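Local coordinates for Dot/Icm T4SS effector (Legionella pneumophila, PDB 6VVE), which acts as an effector kinase of the Dot/Icm type IV secretion system, activated by host inositol hexakisphosphate and here bound to ADP and manganese, at residues A[184-189]-A[255-260]. Residues are numbered along the deposited sequence; the frame is centred on the assembly and turned at random.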
# COMPACT_ATOMS: atom_id res chain seq x y z
N ASN A 184 10.38 6.71 -2.81
CA ASN A 184 10.08 8.12 -2.60
C ASN A 184 10.37 8.96 -3.84
O ASN A 184 9.72 9.98 -4.05
CB ASN A 184 10.88 8.66 -1.40
CG ASN A 184 10.53 7.95 -0.11
OD1 ASN A 184 9.49 7.31 0.01
ND2 ASN A 184 11.42 8.05 0.87
N ASN A 185 11.34 8.55 -4.65
CA ASN A 185 11.73 9.26 -5.86
C ASN A 185 12.47 8.28 -6.76
O ASN A 185 12.72 7.13 -6.37
CB ASN A 185 12.61 10.48 -5.52
CG ASN A 185 13.85 10.11 -4.74
OD1 ASN A 185 14.78 9.52 -5.29
ND2 ASN A 185 13.87 10.44 -3.45
N PRO A 186 12.83 8.69 -7.98
CA PRO A 186 13.48 7.74 -8.90
C PRO A 186 14.83 7.23 -8.41
O PRO A 186 15.31 6.21 -8.93
CB PRO A 186 13.64 8.55 -10.19
CG PRO A 186 12.58 9.62 -10.11
CD PRO A 186 12.48 9.96 -8.64
N TYR A 187 15.45 7.88 -7.43
CA TYR A 187 16.75 7.49 -6.94
C TYR A 187 16.69 6.76 -5.61
O TYR A 187 17.75 6.37 -5.08
CB TYR A 187 17.66 8.72 -6.81
CG TYR A 187 17.93 9.40 -8.13
CD1 TYR A 187 18.93 8.94 -8.98
CD2 TYR A 187 17.20 10.52 -8.52
CE1 TYR A 187 19.18 9.56 -10.19
CE2 TYR A 187 17.45 11.14 -9.73
CZ TYR A 187 18.44 10.66 -10.56
OH TYR A 187 18.69 11.28 -11.76
N HIS A 188 15.50 6.57 -5.04
CA HIS A 188 15.34 5.93 -3.74
C HIS A 188 14.33 4.80 -3.87
O HIS A 188 13.18 5.03 -4.26
CB HIS A 188 14.88 6.93 -2.68
CG HIS A 188 14.37 6.29 -1.43
ND1 HIS A 188 13.11 5.74 -1.33
CD2 HIS A 188 14.96 6.10 -0.22
CE1 HIS A 188 12.94 5.25 -0.12
NE2 HIS A 188 14.05 5.45 0.58
N ILE A 189 14.76 3.59 -3.52
CA ILE A 189 13.88 2.43 -3.43
C ILE A 189 14.19 1.74 -2.11
O ILE A 189 15.36 1.66 -1.69
CB ILE A 189 14.08 1.48 -4.62
CG1 ILE A 189 13.00 0.40 -4.64
CG2 ILE A 189 15.46 0.81 -4.54
CD1 ILE A 189 11.67 0.89 -5.13
N PRO A 255 15.61 10.42 -18.65
CA PRO A 255 14.49 11.04 -19.37
C PRO A 255 13.35 11.44 -18.45
O PRO A 255 12.70 12.46 -18.69
CB PRO A 255 14.05 9.96 -20.37
CG PRO A 255 14.55 8.67 -19.79
CD PRO A 255 15.85 9.03 -19.08
N ILE A 256 13.10 10.66 -17.39
CA ILE A 256 11.99 10.96 -16.49
C ILE A 256 12.27 12.25 -15.72
O ILE A 256 11.41 13.13 -15.60
CB ILE A 256 11.74 9.78 -15.54
CG1 ILE A 256 11.18 8.60 -16.32
CG2 ILE A 256 10.82 10.20 -14.40
CD1 ILE A 256 10.90 7.37 -15.46
N GLU A 257 13.48 12.38 -15.17
CA GLU A 257 13.84 13.59 -14.44
C GLU A 257 13.76 14.81 -15.34
O GLU A 257 13.22 15.85 -14.94
CB GLU A 257 15.24 13.45 -13.85
CG GLU A 257 15.32 12.45 -12.71
CD GLU A 257 14.65 12.95 -11.45
OE1 GLU A 257 14.24 14.12 -11.42
OE2 GLU A 257 14.53 12.16 -10.48
N LYS A 258 14.31 14.71 -16.55
CA LYS A 258 14.23 15.83 -17.48
C LYS A 258 12.78 16.17 -17.80
O LYS A 258 12.46 17.34 -18.04
CB LYS A 258 14.99 15.51 -18.76
CG LYS A 258 15.33 16.74 -19.60
CD LYS A 258 15.94 16.35 -20.94
CE LYS A 258 16.59 17.55 -21.63
NZ LYS A 258 15.72 18.75 -21.62
N TRP A 259 11.91 15.17 -17.82
CA TRP A 259 10.50 15.42 -18.09
C TRP A 259 9.86 16.21 -16.95
O TRP A 259 9.16 17.20 -17.19
CB TRP A 259 9.76 14.09 -18.31
CG TRP A 259 8.40 14.25 -18.92
CD1 TRP A 259 8.10 14.31 -20.24
CD2 TRP A 259 7.15 14.34 -18.21
NE1 TRP A 259 6.74 14.45 -20.41
CE2 TRP A 259 6.14 14.47 -19.18
CE3 TRP A 259 6.80 14.32 -16.86
CZ2 TRP A 259 4.79 14.59 -18.85
CZ3 TRP A 259 5.46 14.45 -16.53
CH2 TRP A 259 4.47 14.58 -17.52
N TYR A 260 10.09 15.77 -15.71
CA TYR A 260 9.54 16.49 -14.56
C TYR A 260 10.00 17.94 -14.56
O TYR A 260 9.20 18.87 -14.35
CB TYR A 260 9.97 15.81 -13.25
CG TYR A 260 9.40 14.42 -13.02
CD1 TYR A 260 8.12 14.09 -13.46
CD2 TYR A 260 10.13 13.46 -12.36
CE1 TYR A 260 7.60 12.83 -13.25
CE2 TYR A 260 9.61 12.19 -12.13
CZ TYR A 260 8.35 11.88 -12.58
OH TYR A 260 7.85 10.62 -12.37
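Glu257 reaches out from helix 253-262 and places one carboxylate oxygen, OE2, against both the Pro186 ring and the Tyr187 ring of a turn in the loop between strands 177-178 and 194-196. From CB the chain leaves with CG anti to the carbonyl carbon (chi1 -70°), which puts CG beside the tyrosine, 3.7 Å from Tyr187 OH. The bend at chi2 then swings CD and the carboxylate toward the turn, CD lying 3.8 Å from Tyr187 CE2. At the tip, OE2 does most of the touching: it sits 3.2 Å from Tyr187 CE2 and also 3.2 Å from Pro186 CG, with Pro186 CD a little farther along the same ring. The carboxylate and phenol planes are only 22° apart, and OE2 approaches the tyrosine obliquely. A second, looser touch lies three residues further along the helix, where Pro186 CG meets the edge of the Tyr260 ring, 4.4 Å from CE2. Tyr260 OH is engaged elsewhere, hydrogen-bonded to Asp230 and Tyr234.

The loop presents its two rings from a type I turn running from Asn185 to His188. Asn185 OD1 opens it as an Asx turn, accepting from Tyr187 N at 2.8 Å, the N-H coming in the plane of the side-chain carbonyl, at one of its lone pairs. Pro186 O is tied to Arg253 at the start of the same helix, and the proline ring also packs on Tyr227 of helix 219-229 and Tyr234 of helix 231-239, so the turn sits among these helices and helix 253-262.

Between the two segments the carboxylate meets C-H groups and no polar donor: the aromatic CE2 hydrogen and the proline ring hydrogens are slightly positive and, if the carboxylate is charged, may add a weak electrostatic attraction to van der Waals contact.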